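Local coordinates for protein DnaJ homolog subfamily C member 27-A (Xenopus laevis, PDB 6JMG) that binds GTP and magnesium through a Rab-type small GTPase domain joined to a DnaJ domain, and is possibly involved in regulating the MEK/ERK pathway, at residues A[18-22]-A[84-88]; A[56-61]-A[179-184]; A[142-146]-A[159-163]; A[233-237]-A[265-269]; A[32-36]-A[171-175]. All coordinates share one frame. Residue numbers count along the deposited sequence, not the author numbering.

Overall arrangement
Four contacts build the GTPase domain; interaction 4 lies apart, in the DnaJ domain, its centre about 34 to 46 Å from the centres of the others. Interaction 5 is the most buried, an aromatic and aliphatic joint between helices 29-38 and 171-187. Helix 171-187 also serves interaction 2, where it covers the outermost strand 51-60, with a salt bridge at the solvent edge. Interaction 1 backs the inner strand 15-22 with a loop, mixing lysine-to-carbonyl bonding with a Met-aromatic contact. Interaction 3 is a polar surface contact on the opposite outermost strand, 159-163, whose other side meets interaction 5 through Phe161 and Met174. In interaction 4 antiparallel helices pair apolar residues with an Asn-Arg bond.

Interaction 1 (A[18-22]-A[84-88]); sequences KVISM and EFYKD
Met22 lays its sulfur beside the edge of the Tyr86 ring, a Met-aromatic contact with SD 4.6 Å from the ring centroid, 77° off the normal, and 3.3 Å from Tyr86 CE1. Residues 18-22 form an extended strand; 84-88 is irregular, with Lys87 extended (-68/151) and Asp88 left-handed (57/48). Residues 18-22 and 85-88 run 131° apart end to end, Lys18 CA lying 7.4 Å from Asp88 CA and Ile20 CA 7.7 Å from Tyr86 CA. Lys18, Ile20 and Met22 point CA-to-CB toward the loop. Flexible Met22 (chi1 m, chi2 t) reaches a ring whose hydroxyl is held by Glu113, while branched Ile20 (chi1 p) fills the middle, CD1 3.7 Å from Tyr86 CD1. This is an inner strand of the Ras-like sheet, leading into the P-loop, backed by what corresponds to the C-terminal part of switch II; Met22 touches Met72 of the DxxG-type segment, expected to bind GTP. Lys18 suits a place facing a backbone carbonyl: its long arm (chi1 to chi3 all t) brings NZ 2.7 Å from Lys87 O in a hydrogen bond, though the position of NZ is less certain. It also bonds Thr89 and makes a cation-pi contact with Phe70. Outside, Lys87 NZ forms a salt bridge with Glu84 OE1 at 3.0 Å.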
# COMPACT_ATOMS: atom_id res chain seq x y z
N LYS A 18 -7.50 6.83 -10.52
CA LYS A 18 -8.22 5.57 -10.46
C LYS A 18 -8.31 5.11 -9.00
O LYS A 18 -7.29 5.07 -8.30
CB LYS A 18 -7.50 4.52 -11.31
CG LYS A 18 -8.00 3.10 -11.10
CD LYS A 18 -7.16 2.07 -11.87
CE LYS A 18 -7.90 0.76 -12.01
NZ LYS A 18 -7.05 -0.34 -11.56
N VAL A 19 -9.52 4.80 -8.55
CA VAL A 19 -9.80 4.40 -7.17
C VAL A 19 -10.52 3.06 -7.21
O VAL A 19 -11.43 2.85 -8.03
CB VAL A 19 -10.66 5.46 -6.44
CG1 VAL A 19 -11.12 4.94 -5.12
CG2 VAL A 19 -9.91 6.79 -6.30
N ILE A 20 -10.10 2.12 -6.37
CA ILE A 20 -10.82 0.87 -6.25
C ILE A 20 -11.23 0.65 -4.80
O ILE A 20 -10.69 1.26 -3.87
CB ILE A 20 -9.98 -0.32 -6.75
CG1 ILE A 20 -8.80 -0.54 -5.84
CG2 ILE A 20 -9.51 -0.07 -8.19
CD1 ILE A 20 -8.09 -1.84 -6.16
N SER A 21 -12.19 -0.25 -4.62
CA SER A 21 -12.65 -0.66 -3.30
C SER A 21 -12.36 -2.14 -3.07
O SER A 21 -12.58 -2.97 -3.97
CB SER A 21 -14.16 -0.43 -3.17
OG SER A 21 -14.84 -1.29 -4.08
N MET A 22 -11.93 -2.49 -1.87
CA MET A 22 -11.66 -3.88 -1.55
C MET A 22 -12.22 -4.18 -0.16
O MET A 22 -12.27 -3.30 0.71
CB MET A 22 -10.15 -4.22 -1.60
CG MET A 22 -9.44 -3.95 -2.93
SD MET A 22 -7.66 -4.28 -2.99
CE MET A 22 -7.44 -5.25 -1.52
N GLU A 84 -8.33 -8.14 -13.05
CA GLU A 84 -7.92 -7.20 -14.09
C GLU A 84 -7.79 -5.77 -13.59
O GLU A 84 -7.16 -4.95 -14.27
CB GLU A 84 -8.91 -7.22 -15.26
CG GLU A 84 -8.46 -8.09 -16.44
CD GLU A 84 -7.29 -7.50 -17.23
OE1 GLU A 84 -6.32 -8.25 -17.42
OE2 GLU A 84 -7.33 -6.33 -17.68
N PHE A 85 -8.37 -5.42 -12.43
CA PHE A 85 -8.51 -4.00 -12.15
C PHE A 85 -7.60 -3.49 -11.04
O PHE A 85 -7.73 -2.32 -10.65
CB PHE A 85 -9.97 -3.67 -11.86
CG PHE A 85 -10.89 -4.07 -12.97
CD1 PHE A 85 -11.01 -3.27 -14.10
CD2 PHE A 85 -11.61 -5.25 -12.90
CE1 PHE A 85 -11.86 -3.64 -15.12
CE2 PHE A 85 -12.45 -5.62 -13.92
CZ PHE A 85 -12.57 -4.84 -15.03
N TYR A 86 -6.62 -4.27 -10.61
CA TYR A 86 -5.72 -3.77 -9.58
C TYR A 86 -4.62 -2.87 -10.17
O TYR A 86 -4.11 -1.99 -9.47
CB TYR A 86 -5.08 -4.92 -8.81
CG TYR A 86 -5.98 -5.71 -7.87
CD1 TYR A 86 -6.57 -5.11 -6.75
CD2 TYR A 86 -6.20 -7.06 -8.08
CE1 TYR A 86 -7.37 -5.85 -5.88
CE2 TYR A 86 -7.01 -7.80 -7.21
CZ TYR A 86 -7.59 -7.19 -6.12
OH TYR A 86 -8.38 -7.94 -5.27
N LYS A 87 -4.24 -3.08 -11.42
CA LYS A 87 -3.10 -2.35 -11.96
C LYS A 87 -3.39 -0.85 -12.11
O LYS A 87 -4.52 -0.43 -12.35
CB LYS A 87 -2.66 -2.92 -13.31
CG LYS A 87 -3.77 -3.55 -14.15
CD LYS A 87 -3.21 -4.17 -15.44
CE LYS A 87 -4.32 -4.57 -16.41
NZ LYS A 87 -4.65 -6.01 -16.26
N ASP A 88 -2.33 -0.06 -11.99
CA ASP A 88 -2.38 1.39 -12.19
C ASP A 88 -3.40 2.04 -11.26
O ASP A 88 -4.20 2.88 -11.65
CB ASP A 88 -2.67 1.73 -13.66
CG ASP A 88 -2.78 3.22 -13.91
OD1 ASP A 88 -1.84 3.97 -13.55
OD2 ASP A 88 -3.84 3.64 -14.44

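Interaction 2 (A[56-61]-A[179-184]); sequences TKVHIK and YSAIVD
The apolar centre is formed by Val58, Ile60, Tyr179 and Val183, where helix 171-187 packs on an outermost strand, 51-60, the helix-on-sheet layering of a Ras-like G domain. Strand 56-60 is extended and helix 179-184 regular, with Val183 N bonded to Tyr179 O at 2.8 Å; their axes cross at -76°, 9.4 Å apart at closest, and Ile60 CA lies 6.5 Å from Ser180 CA. Thr56, Val58 and Ile60 project toward the helix. Beta-branched residues suit both a strand and a flat, dry face. Val58 (chi1 m) sets CG2 over the Tyr179 face, 4.2 Å from the ring centroid and 10° off its normal, a CH-pi contact, while its CG1 is 4.0 Å from Tyr179 CE2. The ring (chi1 m) lies along the sheet and also reaches Ile17 and Val67. Ile60 bridges two residues one helical turn apart: CG1 is 4.0 Å from Tyr179 CB, and CG2 is 3.8 Å from Val183 CG2 (chi1 t). Beyond the strand, Lys61 sits in the tight turn to strand 63-72 with a positive phi (61/-124). Its aliphatic portion covers the helix, CG 3.7 Å from Val183 CG1 and CE 3.7 Å from Ser180 CB. At the solvent edge the chain of Lys61 (m, m, t, p) delivers NZ to Asp184 OD1, a salt bridge of 3.0 Å.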
# COMPACT_ATOMS: atom_id res chain seq x y z
N THR A 56 -16.59 10.08 -11.06
CA THR A 56 -17.04 11.21 -10.27
C THR A 56 -16.01 12.33 -10.42
O THR A 56 -14.89 12.11 -10.88
CB THR A 56 -17.24 10.82 -8.80
OG1 THR A 56 -17.76 11.94 -8.07
CG2 THR A 56 -15.93 10.38 -8.19
N LYS A 57 -16.41 13.53 -10.02
CA LYS A 57 -15.53 14.69 -10.07
C LYS A 57 -15.45 15.31 -8.68
O LYS A 57 -16.47 15.42 -7.98
CB LYS A 57 -16.05 15.69 -11.12
CG LYS A 57 -15.34 17.03 -11.20
CD LYS A 57 -16.32 18.16 -10.81
CE LYS A 57 -15.60 19.46 -10.42
NZ LYS A 57 -16.22 20.19 -9.27
N VAL A 58 -14.24 15.68 -8.26
CA VAL A 58 -14.01 16.31 -6.96
C VAL A 58 -13.01 17.45 -7.13
O VAL A 58 -12.20 17.45 -8.07
CB VAL A 58 -13.52 15.32 -5.89
CG1 VAL A 58 -14.51 14.20 -5.71
CG2 VAL A 58 -12.12 14.79 -6.23
N HIS A 59 -13.10 18.44 -6.24
CA HIS A 59 -12.19 19.58 -6.17
C HIS A 59 -11.49 19.60 -4.82
O HIS A 59 -12.08 20.04 -3.83
CB HIS A 59 -12.94 20.89 -6.40
CG HIS A 59 -12.05 22.07 -6.62
ND1 HIS A 59 -11.17 22.15 -7.68
CD2 HIS A 59 -11.90 23.22 -5.92
CE1 HIS A 59 -10.52 23.30 -7.63
NE2 HIS A 59 -10.94 23.97 -6.57
N ILE A 60 -10.23 19.18 -4.77
CA ILE A 60 -9.46 19.09 -3.54
C ILE A 60 -8.16 19.86 -3.76
O ILE A 60 -7.64 19.90 -4.87
CB ILE A 60 -9.21 17.63 -3.10
CG1 ILE A 60 -10.22 17.19 -2.03
CG2 ILE A 60 -7.81 17.45 -2.57
CD1 ILE A 60 -11.68 17.32 -2.42
N LYS A 61 -7.68 20.50 -2.69
CA LYS A 61 -6.69 21.58 -2.78
C LYS A 61 -7.41 22.64 -3.61
O LYS A 61 -8.51 23.04 -3.22
CB LYS A 61 -5.34 21.10 -3.32
CG LYS A 61 -4.70 19.98 -2.50
CD LYS A 61 -4.87 20.21 -1.00
CE LYS A 61 -4.43 18.99 -0.21
NZ LYS A 61 -3.02 18.61 -0.53
N TYR A 179 -8.38 11.97 -0.74
CA TYR A 179 -8.03 12.67 -1.97
C TYR A 179 -6.87 13.63 -1.75
O TYR A 179 -6.12 13.91 -2.69
CB TYR A 179 -9.25 13.39 -2.54
CG TYR A 179 -10.28 12.46 -3.15
CD1 TYR A 179 -9.89 11.50 -4.07
CD2 TYR A 179 -11.63 12.53 -2.78
CE1 TYR A 179 -10.83 10.64 -4.64
CE2 TYR A 179 -12.58 11.67 -3.35
CZ TYR A 179 -12.17 10.73 -4.29
OH TYR A 179 -13.08 9.87 -4.87
N SER A 180 -6.71 14.16 -0.53
CA SER A 180 -5.56 15.01 -0.31
C SER A 180 -4.27 14.20 -0.33
O SER A 180 -3.28 14.63 -0.93
CB SER A 180 -5.69 15.77 1.00
OG SER A 180 -6.99 16.33 1.12
N ALA A 181 -4.26 13.02 0.27
CA ALA A 181 -3.08 12.18 0.16
C ALA A 181 -2.81 11.81 -1.30
O ALA A 181 -1.66 11.75 -1.73
CB ALA A 181 -3.23 10.94 1.05
N ILE A 182 -3.87 11.61 -2.08
CA ILE A 182 -3.68 11.22 -3.48
C ILE A 182 -3.17 12.41 -4.29
O ILE A 182 -2.32 12.25 -5.17
CB ILE A 182 -4.98 10.63 -4.06
CG1 ILE A 182 -5.30 9.28 -3.42
CG2 ILE A 182 -4.84 10.42 -5.56
CD1 ILE A 182 -6.68 8.70 -3.81
N VAL A 183 -3.68 13.61 -4.03
CA VAL A 183 -3.13 14.80 -4.66
C VAL A 183 -1.66 14.97 -4.28
O VAL A 183 -0.82 15.28 -5.14
CB VAL A 183 -3.96 16.05 -4.31
CG1 VAL A 183 -3.21 17.32 -4.68
CG2 VAL A 183 -5.30 16.02 -5.03
N ASP A 184 -1.33 14.78 -3.00
CA ASP A 184 0.07 14.85 -2.58
C ASP A 184 0.90 13.80 -3.29
O ASP A 184 2.05 14.05 -3.66
CB ASP A 184 0.19 14.68 -1.06
CG ASP A 184 -0.40 15.84 -0.27
OD1 ASP A 184 -0.61 16.93 -0.86
OD2 ASP A 184 -0.64 15.66 0.94

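Interaction 3 (A[142-146]-A[159-163]); sequences RSVDE and LYFET
Arg142 stretches out (chi1 and chi2 t) from a loop to meet Glu162 on the neighbouring strand: its NH2 gives OE1 of Glu162 a very short 2.5 Å hydrogen bond, nearly linear at 177°, within a salt bridge. The carboxylate approaches in the guanidinium plane, as suits such a bond. Glu162 (chi1 m, chi2 -140°) reaches out from the strand toward the loop, where its OE1 also accepts a 3.1 Å hydrogen bond from Tyr160 OH. Tyr160 (chi1 t) is two residues earlier, and in an extended strand that puts both residues on one face, with CA-to-CB toward the loop; Phe161 between them turns to the other face and packs on helix 171-187. Strand 159-163 is the outermost parallel strand of the Ras-like sheet, reached from strand 128-134 by a beta-alpha-beta crossover through helix 146-154. Residues 142-145 are the irregular lead into that helix, and Arg142 also touches Ile136 of the NKxD-type segment, which is expected to bind GTP as in relatives. Glu146, in the helix's first turn (chi1 and chi2 t), lies closest in register, its CA 7.9 Å from Glu162 CA. Its CB comes 3.6 Å from Glu162 OE1, and Glu146 OE2 is 4.0 Å from Tyr160 CE2, at the ring edge. The two acids are close, Glu146 OE1 4.1 Å from Glu162 OE2, but Glu146 has Arg150 as its own salt-bridge partner.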
# COMPACT_ATOMS: atom_id res chain seq x y z
N ARG A 142 -19.96 -4.85 18.94
CA ARG A 142 -18.80 -4.47 18.16
C ARG A 142 -17.64 -5.40 18.46
O ARG A 142 -17.26 -5.56 19.62
CB ARG A 142 -18.39 -3.03 18.45
CG ARG A 142 -17.42 -2.47 17.44
CD ARG A 142 -16.88 -1.17 17.93
NE ARG A 142 -16.70 -0.16 16.89
CZ ARG A 142 -15.58 0.52 16.68
NH1 ARG A 142 -14.50 0.30 17.42
NH2 ARG A 142 -15.54 1.45 15.74
N SER A 143 -17.06 -6.00 17.41
CA SER A 143 -16.06 -7.06 17.58
C SER A 143 -14.64 -6.64 17.23
O SER A 143 -13.71 -7.39 17.51
CB SER A 143 -16.43 -8.27 16.71
OG SER A 143 -17.80 -8.60 16.85
N VAL A 144 -14.45 -5.47 16.63
CA VAL A 144 -13.13 -4.93 16.32
C VAL A 144 -13.08 -3.53 16.92
O VAL A 144 -13.97 -2.71 16.67
CB VAL A 144 -12.87 -4.89 14.80
CG1 VAL A 144 -11.36 -4.81 14.53
CG2 VAL A 144 -13.51 -6.10 14.10
N ASP A 145 -12.07 -3.28 17.74
CA ASP A 145 -11.97 -1.99 18.41
C ASP A 145 -11.04 -1.06 17.66
O ASP A 145 -10.27 -1.48 16.78
CB ASP A 145 -11.52 -2.14 19.87
CG ASP A 145 -10.24 -2.92 20.01
OD1 ASP A 145 -9.99 -3.85 19.19
OD2 ASP A 145 -9.48 -2.61 20.97
N GLU A 146 -11.14 0.23 17.98
CA GLU A 146 -10.41 1.23 17.22
C GLU A 146 -8.90 1.00 17.30
O GLU A 146 -8.20 1.09 16.28
CB GLU A 146 -10.83 2.62 17.71
CG GLU A 146 -9.92 3.75 17.26
CD GLU A 146 -10.61 5.09 17.26
OE1 GLU A 146 -11.44 5.34 18.16
OE2 GLU A 146 -10.31 5.90 16.35
N LEU A 159 -4.26 5.24 5.89
CA LEU A 159 -5.16 6.07 6.67
C LEU A 159 -6.22 5.19 7.31
O LEU A 159 -6.59 4.14 6.77
CB LEU A 159 -5.82 7.14 5.80
CG LEU A 159 -4.87 8.03 5.02
CD1 LEU A 159 -5.62 9.06 4.22
CD2 LEU A 159 -3.93 8.70 6.01
N TYR A 160 -6.72 5.62 8.47
CA TYR A 160 -7.72 4.86 9.21
C TYR A 160 -8.88 5.76 9.56
O TYR A 160 -8.68 6.88 10.04
CB TYR A 160 -7.15 4.25 10.48
CG TYR A 160 -8.19 3.55 11.31
CD1 TYR A 160 -8.55 2.23 11.05
CD2 TYR A 160 -8.82 4.19 12.37
CE1 TYR A 160 -9.50 1.57 11.83
CE2 TYR A 160 -9.78 3.54 13.15
CZ TYR A 160 -10.11 2.23 12.88
OH TYR A 160 -11.06 1.59 13.64
N PHE A 161 -10.09 5.28 9.34
CA PHE A 161 -11.26 6.07 9.67
C PHE A 161 -12.37 5.16 10.12
O PHE A 161 -12.57 4.07 9.56
CB PHE A 161 -11.79 6.90 8.50
CG PHE A 161 -10.94 8.07 8.16
CD1 PHE A 161 -11.17 9.30 8.76
CD2 PHE A 161 -9.91 7.95 7.22
CE1 PHE A 161 -10.40 10.40 8.45
CE2 PHE A 161 -9.13 9.04 6.90
CZ PHE A 161 -9.37 10.27 7.51
N GLU A 162 -13.09 5.63 11.13
CA GLU A 162 -14.34 5.04 11.54
C GLU A 162 -15.44 5.73 10.74
O GLU A 162 -15.45 6.96 10.61
CB GLU A 162 -14.52 5.24 13.04
CG GLU A 162 -13.40 4.57 13.82
CD GLU A 162 -13.88 3.90 15.05
OE1 GLU A 162 -13.46 2.74 15.27
OE2 GLU A 162 -14.66 4.54 15.80
N THR A 163 -16.31 4.93 10.14
CA THR A 163 -17.28 5.46 9.21
C THR A 163 -18.61 4.75 9.39
O THR A 163 -18.68 3.62 9.89
CB THR A 163 -16.87 5.31 7.72
OG1 THR A 163 -16.64 3.92 7.43
CG2 THR A 163 -15.65 6.12 7.40

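Interaction 4 (A[233-237]-A[265-269]); sequences VNKAY and RTALL
Val233 opens the contact, its CA-to-CB bond aimed at the facing helix (chi1 -44°). Val233 CG1 lies 4.0 Å from Leu268 CD1, and Val233 CG2 presses to 3.3 Å from Leu269 CD2; a small branched residue suits this spot, where two leucines (both chi1 m, chi2 t) converge. One step on, Asn234 leaves the helix sideways, yet its amide end swings in (chi1 m). Asn234 OD1 lies near the plane of the Arg265 guanidinium and accepts a hydrogen bond from Arg265 NE at 3.1 Å and a weak one from Arg265 NH2 at 3.4 Å. Asn234 OD1 is also 4.0 Å from Leu269 CD1. Both segments are regular helix, running 176° apart in direction with axes 10.5 Å apart at closest. They belong to helices 230-244 and 254-278, the antiparallel helical hairpin of the J-domain fold, whose connecting loop carries the HPD motif. A full turn after Val233, Tyr237 N bonds back to Val233 O at 2.9 Å, and the Tyr237 side chain (chi1 t) again points across the gap. Tyr237 CA is 6.6 Å from Arg265 CA. The long, extended Arg265 (chi1 to chi3 t) crosses the Tyr237 face: CD sits 3.9 Å from the ring centroid, 29° off the normal, a CH-pi contact, and 3.4 Å from Tyr237 CG. Arg265 CZ stands 5.5 Å from the Tyr237 centroid, at most a weak cation-pi attraction.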
# COMPACT_ATOMS: atom_id res chain seq x y z
N VAL A 233 22.38 -13.14 -4.17
CA VAL A 233 22.88 -11.79 -4.00
C VAL A 233 21.84 -10.80 -4.49
O VAL A 233 21.69 -9.71 -3.92
CB VAL A 233 24.24 -11.58 -4.71
CG1 VAL A 233 25.18 -12.75 -4.47
CG2 VAL A 233 24.03 -11.39 -6.10
N ASN A 234 21.03 -11.18 -5.48
CA ASN A 234 19.90 -10.34 -5.86
C ASN A 234 18.96 -10.13 -4.68
O ASN A 234 18.53 -9.01 -4.43
CB ASN A 234 19.14 -10.94 -7.03
CG ASN A 234 19.77 -10.58 -8.34
OD1 ASN A 234 20.60 -9.66 -8.42
ND2 ASN A 234 19.41 -11.31 -9.38
N LYS A 235 18.65 -11.21 -3.95
CA LYS A 235 17.62 -11.05 -2.93
C LYS A 235 18.17 -10.42 -1.67
O LYS A 235 17.45 -9.67 -1.00
CB LYS A 235 16.97 -12.40 -2.61
CG LYS A 235 16.26 -13.10 -3.79
CD LYS A 235 15.14 -12.30 -4.52
CE LYS A 235 14.42 -11.20 -3.70
NZ LYS A 235 13.30 -10.56 -4.46
N ALA A 236 19.45 -10.62 -1.38
CA ALA A 236 20.10 -9.82 -0.35
C ALA A 236 20.09 -8.34 -0.73
O ALA A 236 19.76 -7.48 0.10
CB ALA A 236 21.53 -10.31 -0.11
N TYR A 237 20.40 -8.04 -1.99
CA TYR A 237 20.49 -6.65 -2.40
C TYR A 237 19.16 -5.94 -2.26
O TYR A 237 19.11 -4.79 -1.79
CB TYR A 237 21.01 -6.51 -3.84
CG TYR A 237 20.67 -5.15 -4.43
CD1 TYR A 237 21.48 -4.04 -4.18
CD2 TYR A 237 19.50 -4.95 -5.16
CE1 TYR A 237 21.15 -2.78 -4.67
CE2 TYR A 237 19.16 -3.69 -5.64
CZ TYR A 237 19.99 -2.61 -5.40
OH TYR A 237 19.66 -1.37 -5.89
N ARG A 265 26.90 -5.39 -4.93
CA ARG A 265 26.14 -6.32 -5.75
C ARG A 265 26.83 -6.55 -7.09
O ARG A 265 26.96 -7.69 -7.55
CB ARG A 265 24.73 -5.81 -5.98
CG ARG A 265 24.02 -6.49 -7.11
CD ARG A 265 22.51 -6.21 -7.11
NE ARG A 265 21.85 -6.83 -8.26
CZ ARG A 265 21.97 -6.43 -9.53
NH1 ARG A 265 22.74 -5.38 -9.85
NH2 ARG A 265 21.31 -7.08 -10.47
N THR A 266 27.30 -5.48 -7.73
CA THR A 266 27.87 -5.71 -9.05
C THR A 266 29.25 -6.34 -8.93
O THR A 266 29.65 -7.12 -9.80
CB THR A 266 27.83 -4.41 -9.89
OG1 THR A 266 28.99 -3.60 -9.70
CG2 THR A 266 26.59 -3.57 -9.56
N ALA A 267 29.95 -6.11 -7.83
CA ALA A 267 31.23 -6.79 -7.64
C ALA A 267 31.02 -8.30 -7.58
O ALA A 267 31.72 -9.07 -8.25
CB ALA A 267 31.92 -6.29 -6.37
N LEU A 268 30.03 -8.74 -6.80
CA LEU A 268 29.75 -10.17 -6.71
C LEU A 268 29.22 -10.72 -8.03
O LEU A 268 29.72 -11.74 -8.52
CB LEU A 268 28.75 -10.42 -5.58
CG LEU A 268 29.18 -9.92 -4.21
CD1 LEU A 268 28.07 -10.20 -3.24
CD2 LEU A 268 30.49 -10.56 -3.73
N LEU A 269 28.20 -10.07 -8.62
CA LEU A 269 27.66 -10.53 -9.90
C LEU A 269 28.71 -10.58 -10.99
O LEU A 269 28.61 -11.40 -11.91
CB LEU A 269 26.51 -9.63 -10.37
CG LEU A 269 25.22 -9.79 -9.57
CD1 LEU A 269 24.08 -9.31 -10.42
CD2 LEU A 269 25.04 -11.23 -9.21

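Interaction 5 (A[32-36]-A[171-175]); sequences IIKRY and INEMF
Two helices of the Ras-like fold, 29-38, which begins at the end of the P-loop, and 171-187 at the C-terminal end of the domain, lie on the same side of the sheet and cross almost at right angles (-98°), with segment axes 10.3 Å apart at closest. Tyr36 CA and Ile171 CA are nearest, at 6.6 Å. The large bump is Phe175 (chi1 m), which enters a hollow bounded by Ile32, Ile33 and Tyr36: its CE2 lies 3.9 Å from Ile32 CG2 and its CZ 4.4 Å from Ile33 CA. Tyr36 (chi1 t) roofs that hollow, its ring in an offset stack on Phe175 with centroids 4.4 Å apart and planes at 18°. Phe175 CB also sits under the Tyr36 face, 3.6 Å from the centroid and 7° off the normal, so a CH-pi contact supplements the stack. In return, Ile32 (chi1 m, chi2 t) pushes CG2 into the dip between Ile171, Met174 and Phe175: CG2 lies 4.1 Å from Ile171 CD1 and 3.7 Å from Met174 CE. Met174, being flexible, can mould itself round that methyl. Ile32's side chain also touches Asn134, its nearest atom about 6 Å from GTP. Ile171 is the remaining wedge, with CG2 3.7 Å from Tyr36 CB and 4.1 Å from Arg35 CG; Arg35 turns its charge outward to Gln166 O. At the exposed end, Asn172 ND2 comes to the Tyr36 ring edge, 3.8 Å from Tyr36 CE1.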
# COMPACT_ATOMS: atom_id res chain seq x y z
N ILE A 32 -20.50 3.21 1.02
CA ILE A 32 -19.57 4.30 1.31
C ILE A 32 -19.41 5.19 0.08
O ILE A 32 -19.49 6.42 0.17
CB ILE A 32 -18.21 3.75 1.78
CG1 ILE A 32 -18.32 3.20 3.21
CG2 ILE A 32 -17.18 4.84 1.74
CD1 ILE A 32 -17.08 2.45 3.63
N ILE A 33 -19.23 4.58 -1.10
CA ILE A 33 -19.00 5.38 -2.29
C ILE A 33 -20.25 6.17 -2.66
O ILE A 33 -20.21 7.39 -2.86
CB ILE A 33 -18.55 4.48 -3.45
CG1 ILE A 33 -17.16 3.91 -3.16
CG2 ILE A 33 -18.60 5.24 -4.78
CD1 ILE A 33 -16.84 2.64 -3.94
N LYS A 34 -21.41 5.52 -2.62
CA LYS A 34 -22.61 6.22 -3.05
C LYS A 34 -23.07 7.25 -2.02
O LYS A 34 -23.69 8.24 -2.41
CB LYS A 34 -23.73 5.21 -3.30
CG LYS A 34 -23.55 4.41 -4.56
CD LYS A 34 -24.65 3.39 -4.74
CE LYS A 34 -24.72 2.97 -6.20
NZ LYS A 34 -25.11 1.54 -6.35
N ARG A 35 -22.70 7.08 -0.73
CA ARG A 35 -23.01 8.09 0.27
C ARG A 35 -22.30 9.40 -0.01
O ARG A 35 -22.92 10.47 -0.02
CB ARG A 35 -22.65 7.57 1.67
CG ARG A 35 -22.88 8.55 2.84
CD ARG A 35 -24.35 8.91 3.01
NE ARG A 35 -24.53 9.97 3.99
CZ ARG A 35 -25.30 9.87 5.08
NH1 ARG A 35 -25.96 8.74 5.33
NH2 ARG A 35 -25.40 10.91 5.92
N TYR A 36 -21.01 9.35 -0.33
CA TYR A 36 -20.27 10.58 -0.56
C TYR A 36 -20.43 11.11 -1.99
O TYR A 36 -20.54 12.33 -2.18
CB TYR A 36 -18.80 10.38 -0.23
CG TYR A 36 -17.93 11.58 -0.47
CD1 TYR A 36 -17.79 12.57 0.50
CD2 TYR A 36 -17.27 11.74 -1.67
CE1 TYR A 36 -16.99 13.68 0.26
CE2 TYR A 36 -16.48 12.83 -1.90
CZ TYR A 36 -16.33 13.79 -0.94
OH TYR A 36 -15.53 14.88 -1.21
N ILE A 171 -17.54 9.92 6.85
CA ILE A 171 -17.49 9.70 5.41
C ILE A 171 -16.77 10.85 4.72
O ILE A 171 -15.81 10.65 3.95
CB ILE A 171 -18.91 9.51 4.85
CG1 ILE A 171 -19.53 8.20 5.38
CG2 ILE A 171 -18.93 9.49 3.33
CD1 ILE A 171 -18.90 6.94 4.82
N ASN A 172 -17.20 12.08 5.00
CA ASN A 172 -16.60 13.25 4.38
C ASN A 172 -15.16 13.44 4.81
O ASN A 172 -14.32 13.89 4.01
CB ASN A 172 -17.45 14.48 4.70
CG ASN A 172 -18.84 14.38 4.10
OD1 ASN A 172 -19.66 13.58 4.55
ND2 ASN A 172 -19.09 15.15 3.06
N GLU A 173 -14.85 13.11 6.07
CA GLU A 173 -13.49 13.28 6.56
C GLU A 173 -12.56 12.28 5.90
O GLU A 173 -11.46 12.65 5.46
CB GLU A 173 -13.47 13.15 8.08
CG GLU A 173 -14.33 14.18 8.82
CD GLU A 173 -15.84 13.90 8.83
OE1 GLU A 173 -16.29 12.88 8.26
OE2 GLU A 173 -16.60 14.71 9.39
N MET A 174 -13.02 11.03 5.76
CA MET A 174 -12.23 10.00 5.07
C MET A 174 -11.93 10.42 3.64
O MET A 174 -10.78 10.45 3.21
CB MET A 174 -12.98 8.66 5.10
CG MET A 174 -12.28 7.50 4.38
SD MET A 174 -12.50 7.38 2.59
CE MET A 174 -14.16 6.75 2.58
N PHE A 175 -12.97 10.79 2.89
CA PHE A 175 -12.75 11.16 1.50
C PHE A 175 -11.89 12.41 1.36
O PHE A 175 -11.08 12.51 0.42
CB PHE A 175 -14.09 11.34 0.79
CG PHE A 175 -14.59 10.08 0.18
CD1 PHE A 175 -13.92 9.50 -0.89
CD2 PHE A 175 -15.68 9.42 0.71
CE1 PHE A 175 -14.36 8.31 -1.44
CE2 PHE A 175 -16.12 8.23 0.17
CZ PHE A 175 -15.45 7.67 -0.91